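Local coordinates for protein beta-mannosidase (Trichoderma harzianum, PDB 4CVU) that probably hydrolyses terminal beta-D-mannose residues from the non-reducing ends of beta-mannosides, as a member of glycoside hydrolase family 2, at residues R161-I166 against Q189-E194; K779-N784 against S818-V823; T887-P892 against K912-T917. All blocks are in the same frame, centred on the assembly; numbering follows the deposited sequence.

Contact 1. Residues R161-I166 against Q189-E194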
# COMPACT_ATOMS: atom_id res chain seq x y z
N ARG A 161 -9.38 -10.97 27.53
CA ARG A 161 -9.99 -12.18 28.11
C ARG A 161 -9.90 -12.15 29.62
O ARG A 161 -10.88 -12.43 30.31
CB ARG A 161 -9.31 -13.45 27.58
CG ARG A 161 -9.89 -14.72 28.19
CD ARG A 161 -9.63 -15.92 27.30
NE ARG A 161 -8.21 -16.23 27.26
CZ ARG A 161 -7.57 -16.81 26.25
NH1 ARG A 161 -8.19 -17.16 25.15
NH2 ARG A 161 -6.28 -17.03 26.35
N ILE A 162 -8.73 -11.79 30.14
CA ILE A 162 -8.53 -11.73 31.57
C ILE A 162 -9.40 -10.63 32.21
O ILE A 162 -10.06 -10.87 33.21
CB ILE A 162 -7.04 -11.58 31.92
CG1 ILE A 162 -6.24 -12.82 31.50
CG2 ILE A 162 -6.82 -11.41 33.41
CD1 ILE A 162 -4.74 -12.65 31.62
N ILE A 163 -9.41 -9.41 31.65
CA ILE A 163 -10.28 -8.33 32.20
C ILE A 163 -11.78 -8.59 32.00
O ILE A 163 -12.62 -8.13 32.82
CB ILE A 163 -9.92 -6.91 31.68
CG1 ILE A 163 -10.13 -6.81 30.15
CG2 ILE A 163 -8.52 -6.54 32.11
CD1 ILE A 163 -9.47 -5.63 29.47
N ASN A 164 -12.14 -9.29 30.93
CA ASN A 164 -13.52 -9.74 30.78
C ASN A 164 -13.89 -10.74 31.90
O ASN A 164 -14.96 -10.62 32.47
CB ASN A 164 -13.80 -10.33 29.39
CG ASN A 164 -13.73 -9.27 28.31
OD1 ASN A 164 -13.66 -8.08 28.59
ND2 ASN A 164 -13.75 -9.69 27.07
N ALA A 165 -12.98 -11.65 32.22
CA ALA A 165 -13.21 -12.65 33.28
C ALA A 165 -13.30 -11.99 34.65
O ALA A 165 -14.17 -12.34 35.45
CB ALA A 165 -12.11 -13.71 33.25
N ILE A 166 -12.44 -11.00 34.91
CA ILE A 166 -12.50 -10.22 36.15
C ILE A 166 -13.85 -9.52 36.27
O ILE A 166 -14.52 -9.60 37.32
CB ILE A 166 -11.38 -9.15 36.23
CG1 ILE A 166 -10.04 -9.81 36.50
CG2 ILE A 166 -11.69 -8.12 37.31
CD1 ILE A 166 -8.83 -8.90 36.36
N GLN A 189 -10.44 -0.58 33.07
CA GLN A 189 -10.21 -0.06 34.42
C GLN A 189 -9.60 -1.13 35.35
O GLN A 189 -9.01 -0.79 36.39
CB GLN A 189 -11.52 0.51 34.99
CG GLN A 189 -12.59 -0.50 35.40
CD GLN A 189 -13.53 -0.88 34.29
OE1 GLN A 189 -13.18 -0.83 33.09
NE2 GLN A 189 -14.74 -1.34 34.67
N TRP A 190 -9.75 -2.40 34.98
CA TRP A 190 -9.33 -3.54 35.84
C TRP A 190 -7.87 -3.92 35.65
O TRP A 190 -7.37 -4.74 36.40
CB TRP A 190 -10.23 -4.79 35.60
CG TRP A 190 -11.53 -4.61 36.27
CD1 TRP A 190 -12.73 -4.35 35.68
CD2 TRP A 190 -11.75 -4.57 37.67
NE1 TRP A 190 -13.70 -4.17 36.63
CE2 TRP A 190 -13.12 -4.30 37.87
CE3 TRP A 190 -10.93 -4.77 38.79
CZ2 TRP A 190 -13.68 -4.21 39.14
CZ3 TRP A 190 -11.49 -4.69 40.06
CH2 TRP A 190 -12.85 -4.41 40.22
N VAL A 191 -7.18 -3.32 34.69
CA VAL A 191 -5.80 -3.74 34.41
C VAL A 191 -4.82 -2.58 34.45
O VAL A 191 -5.04 -1.55 33.84
CB VAL A 191 -5.68 -4.53 33.11
CG1 VAL A 191 -6.26 -3.76 31.92
CG2 VAL A 191 -4.23 -4.90 32.83
N ARG A 192 -3.71 -2.76 35.16
CA ARG A 192 -2.63 -1.79 35.16
C ARG A 192 -1.76 -1.98 33.90
O ARG A 192 -0.68 -2.57 33.94
CB ARG A 192 -1.81 -1.94 36.45
CG ARG A 192 -2.62 -1.75 37.70
CD ARG A 192 -3.41 -0.48 37.68
NE ARG A 192 -2.57 0.64 37.26
CZ ARG A 192 -2.98 1.69 36.55
NH1 ARG A 192 -4.24 1.83 36.15
NH2 ARG A 192 -2.10 2.65 36.24
N LYS A 193 -2.30 -1.44 32.80
CA LYS A 193 -1.72 -1.49 31.45
C LYS A 193 -2.10 -0.16 30.83
O LYS A 193 -3.14 0.47 31.17
CB LYS A 193 -2.28 -2.70 30.64
CG LYS A 193 -1.75 -2.85 29.19
CD LYS A 193 -2.04 -4.23 28.61
CE LYS A 193 -1.70 -4.40 27.11
NZ LYS A 193 -0.54 -3.58 26.68
N GLU A 194 -1.25 0.27 29.93
CA GLU A 194 -1.37 1.55 29.23
C GLU A 194 -2.75 1.56 28.64
O GLU A 194 -3.14 0.73 27.87
CB GLU A 194 -0.25 1.65 28.17
CG GLU A 194 -0.36 2.75 27.15
CD GLU A 194 0.87 2.91 26.24
OE1 GLU A 194 1.03 2.08 25.37
OE2 GLU A 194 1.64 3.84 26.37

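Contact 2. Residues K779-N784 against S818-V823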
# COMPACT_ATOMS: atom_id res chain seq x y z
N LYS A 779 -0.55 46.27 -4.36
CA LYS A 779 -0.56 47.72 -4.44
C LYS A 779 -1.07 48.32 -3.13
O LYS A 779 -2.13 47.95 -2.66
CB LYS A 779 -1.46 48.16 -5.60
CG LYS A 779 -1.37 49.64 -5.93
CD LYS A 779 -2.23 49.98 -7.14
CE LYS A 779 -2.26 51.48 -7.41
NZ LYS A 779 -0.89 52.02 -7.61
N PRO A 780 -0.34 49.29 -2.55
CA PRO A 780 -0.82 49.86 -1.29
C PRO A 780 -2.23 50.40 -1.40
O PRO A 780 -2.61 50.89 -2.45
CB PRO A 780 0.16 51.01 -1.03
CG PRO A 780 1.39 50.64 -1.77
CD PRO A 780 0.90 49.93 -3.00
N ILE A 781 -3.00 50.29 -0.33
CA ILE A 781 -4.33 50.89 -0.26
C ILE A 781 -4.12 52.36 0.12
O ILE A 781 -3.23 52.67 0.90
CB ILE A 781 -5.23 50.16 0.74
CG1 ILE A 781 -5.36 48.69 0.29
CG2 ILE A 781 -6.58 50.86 0.87
CD1 ILE A 781 -6.29 47.86 1.15
N ALA A 782 -4.92 53.24 -0.47
CA ALA A 782 -4.68 54.68 -0.34
C ALA A 782 -4.74 55.13 1.12
O ALA A 782 -5.70 54.84 1.81
CB ALA A 782 -5.67 55.47 -1.18
N ASN A 783 -3.69 55.83 1.55
CA ASN A 783 -3.57 56.35 2.92
C ASN A 783 -3.52 55.23 3.96
O ASN A 783 -3.89 55.43 5.13
CB ASN A 783 -4.70 57.32 3.26
CG ASN A 783 -4.86 58.40 2.21
OD1 ASN A 783 -5.92 58.54 1.60
ND2 ASN A 783 -3.78 59.14 1.96
N ASN A 784 -3.04 54.06 3.53
CA ASN A 784 -2.94 52.89 4.40
C ASN A 784 -4.28 52.57 5.05
O ASN A 784 -4.33 52.20 6.22
CB ASN A 784 -1.87 53.13 5.46
CG ASN A 784 -1.25 51.85 5.98
OD1 ASN A 784 -0.97 50.94 5.20
ND2 ASN A 784 -1.01 51.79 7.28
N SER A 818 -12.69 42.31 0.34
CA SER A 818 -12.28 41.05 -0.26
C SER A 818 -11.08 41.21 -1.17
O SER A 818 -10.64 40.27 -1.83
CB SER A 818 -13.44 40.34 -0.95
OG SER A 818 -13.81 41.03 -2.12
N ASP A 819 -10.55 42.41 -1.22
CA ASP A 819 -9.33 42.71 -1.98
C ASP A 819 -8.44 43.54 -1.05
O ASP A 819 -8.06 44.66 -1.36
CB ASP A 819 -9.69 43.46 -3.28
CG ASP A 819 -8.52 43.57 -4.26
OD1 ASP A 819 -7.54 42.80 -4.16
OD2 ASP A 819 -8.58 44.45 -5.14
N ALA A 820 -8.16 42.98 0.14
CA ALA A 820 -7.36 43.67 1.16
C ALA A 820 -6.68 42.73 2.14
O ALA A 820 -7.26 41.77 2.62
CB ALA A 820 -8.25 44.63 1.92
N VAL A 821 -5.44 43.05 2.48
CA VAL A 821 -4.76 42.34 3.55
C VAL A 821 -3.86 43.31 4.28
O VAL A 821 -3.26 44.22 3.67
CB VAL A 821 -3.94 41.14 3.00
CG1 VAL A 821 -2.81 41.61 2.10
CG2 VAL A 821 -3.38 40.30 4.14
N LEU A 822 -3.77 43.10 5.59
CA LEU A 822 -2.93 43.89 6.47
C LEU A 822 -1.75 43.05 6.88
O LEU A 822 -1.93 42.02 7.50
CB LEU A 822 -3.71 44.33 7.71
CG LEU A 822 -2.88 44.95 8.87
CD1 LEU A 822 -2.13 46.19 8.45
CD2 LEU A 822 -3.80 45.30 10.04
N VAL A 823 -0.55 43.51 6.58
CA VAL A 823 0.67 42.78 6.89
C VAL A 823 1.30 43.45 8.11
O VAL A 823 1.53 44.64 8.11
CB VAL A 823 1.65 42.77 5.71
CG1 VAL A 823 2.91 42.00 6.07
CG2 VAL A 823 0.98 42.18 4.49

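Contact 3. Residues T887-P892 against K912-T917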
# COMPACT_ATOMS: atom_id res chain seq x y z
N THR A 887 1.33 30.71 1.90
CA THR A 887 2.39 30.11 1.06
C THR A 887 2.93 28.90 1.75
O THR A 887 3.22 28.99 2.94
CB THR A 887 3.51 31.14 0.86
OG1 THR A 887 2.93 32.38 0.42
CG2 THR A 887 4.55 30.70 -0.18
N TRP A 888 3.16 27.78 1.02
CA TRP A 888 3.33 26.51 1.68
C TRP A 888 4.31 25.69 0.89
O TRP A 888 4.01 25.39 -0.24
CB TRP A 888 1.98 25.76 1.75
CG TRP A 888 2.08 24.42 2.42
CD1 TRP A 888 2.01 23.18 1.82
CD2 TRP A 888 2.33 24.18 3.81
NE1 TRP A 888 2.16 22.18 2.77
CE2 TRP A 888 2.38 22.76 4.00
CE3 TRP A 888 2.49 25.00 4.92
CZ2 TRP A 888 2.59 22.19 5.22
CZ3 TRP A 888 2.71 24.41 6.16
CH2 TRP A 888 2.76 23.04 6.31
N LEU A 889 5.40 25.33 1.54
CA LEU A 889 6.42 24.44 0.99
C LEU A 889 6.15 23.06 1.48
O LEU A 889 5.82 22.89 2.65
CB LEU A 889 7.78 24.89 1.47
CG LEU A 889 8.19 26.31 1.01
CD1 LEU A 889 9.15 26.91 2.00
CD2 LEU A 889 8.81 26.25 -0.34
N THR A 890 6.31 22.07 0.61
CA THR A 890 6.05 20.72 0.94
C THR A 890 7.32 19.99 0.60
O THR A 890 7.69 20.03 -0.55
CB THR A 890 4.90 20.11 0.06
OG1 THR A 890 3.70 20.87 0.22
CG2 THR A 890 4.66 18.66 0.48
N HIS A 891 7.99 19.39 1.59
CA HIS A 891 9.14 18.48 1.34
C HIS A 891 8.65 17.09 0.93
O HIS A 891 7.57 16.68 1.32
CB HIS A 891 10.05 18.45 2.58
CG HIS A 891 9.51 17.66 3.73
ND1 HIS A 891 9.71 16.30 3.83
CD2 HIS A 891 8.83 18.03 4.83
CE1 HIS A 891 9.16 15.86 4.95
NE2 HIS A 891 8.61 16.90 5.57
N PRO A 892 9.45 16.35 0.14
CA PRO A 892 8.99 15.06 -0.33
C PRO A 892 9.11 13.97 0.72
O PRO A 892 9.66 14.19 1.81
CB PRO A 892 9.97 14.75 -1.48
CG PRO A 892 11.23 15.38 -1.03
CD PRO A 892 10.77 16.68 -0.39
N LYS A 912 11.82 36.05 0.12
CA LYS A 912 11.95 35.34 1.37
C LYS A 912 12.89 34.17 1.19
O LYS A 912 12.78 33.41 0.25
CB LYS A 912 10.60 34.83 1.86
CG LYS A 912 10.77 34.09 3.19
CD LYS A 912 9.47 33.63 3.77
CE LYS A 912 9.04 34.48 4.94
NZ LYS A 912 9.69 34.07 6.21
N GLU A 913 13.80 34.03 2.14
CA GLU A 913 14.65 32.87 2.23
C GLU A 913 14.13 31.94 3.32
O GLU A 913 13.74 32.39 4.41
CB GLU A 913 16.06 33.29 2.58
CG GLU A 913 16.69 34.22 1.56
CD GLU A 913 18.09 34.58 1.95
OE1 GLU A 913 18.47 34.14 3.06
OE2 GLU A 913 18.81 35.31 1.17
N VAL A 914 14.11 30.65 3.02
CA VAL A 914 13.63 29.64 3.98
C VAL A 914 14.61 28.49 3.99
O VAL A 914 14.83 27.87 2.97
CB VAL A 914 12.23 29.13 3.57
CG1 VAL A 914 11.74 28.09 4.55
CG2 VAL A 914 11.21 30.27 3.48
N GLY A 915 15.24 28.25 5.14
CA GLY A 915 16.08 27.06 5.34
C GLY A 915 15.28 25.86 5.86
O GLY A 915 14.11 25.98 6.18
N PHE A 916 15.95 24.71 5.93
CA PHE A 916 15.35 23.45 6.33
C PHE A 916 16.33 22.75 7.26
O PHE A 916 17.52 22.63 6.95
CB PHE A 916 15.11 22.57 5.09
CG PHE A 916 14.29 21.31 5.34
CD1 PHE A 916 12.91 21.34 5.29
CD2 PHE A 916 14.91 20.09 5.55
CE1 PHE A 916 12.14 20.19 5.50
CE2 PHE A 916 14.16 18.93 5.73
CZ PHE A 916 12.77 18.98 5.72
N THR A 917 15.83 22.30 8.41
CA THR A 917 16.59 21.44 9.31
C THR A 917 16.51 19.99 8.83
O THR A 917 15.49 19.35 8.97
CB THR A 917 16.04 21.58 10.72
OG1 THR A 917 16.16 22.96 11.10
CG2 THR A 917 16.77 20.71 11.71

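Contact 1. Residues R161-I166 against Q189-E194
The helical segment 161-166 passes closest to the loop 189-194 at Ile163 and Trp190, whose CA atoms are 6.1 Å apart. In this jelly-roll beta-sandwich domain of the galactose-binding type, helix 159-168 is followed by a long, mostly irregular excursion that folds back against it, a worked example of apolar seating: no hydrogen bond passes between the two segments, and a polar link, Asn164 OD1 with Asn187 ND2, lies just outside. Two isoleucines one helical turn apart, Ile163 and Ile166, face the returning chain, and each makes its contact through the CG2 methyl. The Ile163 methyl settles on the branch of Val191, equally close to CB and CG1 at 3.6 Å. Ile163 sets its CG1 arm between its own backbone N and C (chi1 63°), which puts CG2 beside the N, facing Val191. Val191 also meets Val159 of the same helix. Farther along the loop, Arg192 makes a salt bridge with Glu467 of helix 458-475 and a cation-pi contact with Phe449. A glycan attached to the protein lies beside the helix: its sugars touch Ile162, and a mannose lies about 4 Å from the Ile166 side chain. Over the indole of Trp190 lies the Ile166 methyl in a CH-pi contact, with CG2 3.9 Å from the centroid of the five-membered ring and 26° off its normal, displaced toward the rim and nearest to CD2.

Contact 2. Residues K779-N784 against S818-V823
Ile781 supplies nearly half of the surface buried here, and its partner is the small side chain of Ala820. Both belong to a beta-sandwich domain of the Ig/CBM-like kind, in which the loop between strands 765-774 and 790-795 folds over the residues that lead into strand 821-830. The backbones stay well apart, with 8.0 Å between the CA atoms of Ile781 and Ala820, and one long side chain spans the gap. Ile781 can do so because its CG1 arm is fully extended (chi2 -177°), carrying CD1 to the far end, 3.9 Å from Ala820 CB. A methyl thus meets a methyl, with no polar bond between the segments. The same CD1 comes within 4.4 Å of Asp819 O, a minor part of the contact. The carboxylate of Asp819 has other business: OD1 accepts a hydrogen bond from Leu776 N, just past strand 765-774. Ile781 is covered further by Pro815, while Ala820 also packs on Ile814, so the loop before strand 821-830 shares in enclosing the methyl pair. Behind Ile781 the chain reverses in a type II beta turn, and Asn784 OD1 accepts from Trp773 N while its ND2 donates to Leu771 O. The turn is closed by the hydrogen bond from Asn784 N to Ile781 O, at 3.0 Å.

Contact 3. Residues T887-P892 against K912-T917
Leu889 and Val914 reach toward each other tip to tip, CD1 of the leucine lying 3.8 Å from CG1 of the valine and 4.1 Å from its CB. This is the enclosed end of the contact: both residues are buried, and Phe899 of strand 895-899 lies against both, while Leu889 also touches Val933 of strand 932-934. The methyl that Val914 presents is CG1, anti to its backbone N (chi1 180°). The segments run in the same direction, and the CA atoms of Leu889 and Val914 are 9.4 Å apart, too far for backbone bonding. Such spacing is that of facing sheets in a beta-sandwich, here of the Ig fold: strand 884-890 belongs to a three-stranded sheet and strand 911-921 to a four-stranded one, and side chains fill the interval between them. Two residues on, the same spacing recurs between His891 and Phe916; here the rings bury more of each other, but Phe916 is partly exposed. Its edge points at one face of the imidazole in an offset edge-to-face pair, with ring planes at 60° and centroids 5.5 Å apart; CZ of Phe916 lies 4.0 Å from CG of His891. The phenyl ring is also met edge-to-face by Phe899 and touched by Trp927. On the outer side of strand 911-921, Glu913 and Thr917 are exposed, with Glu913 lying against Lys874 and Thr876 of strand 874-879. The imidazole's rotation is probably restricted by a bond within its own segment: His891 ND1 donates to Pro892 O at 2.9 Å, a bent bond (136° at the hydrogen) with the acceptor out of the ring plane and the donor tilted from the carbonyl plane.

The three contacts serve three different domains and follow one another in series along the chain. Contacts 2 and 3 are on the same side of the chain's centre, with centres about 27 Å apart and nearest atoms about 10 Å apart, in the two successive sandwich domains toward the C-terminus. Contact 1 lies on the opposite side, about 62 Å from contact 2 and about 47 Å from contact 3, centre to centre. Only contact 1 borders a glycan attached to the protein. In this family catalysis takes place in a barrel domain, to which none of the three contacts belongs; segment 189-194 of contact 1 is linked through Arg192 to Glu467 of helix 458-475, which probably lies in that barrel.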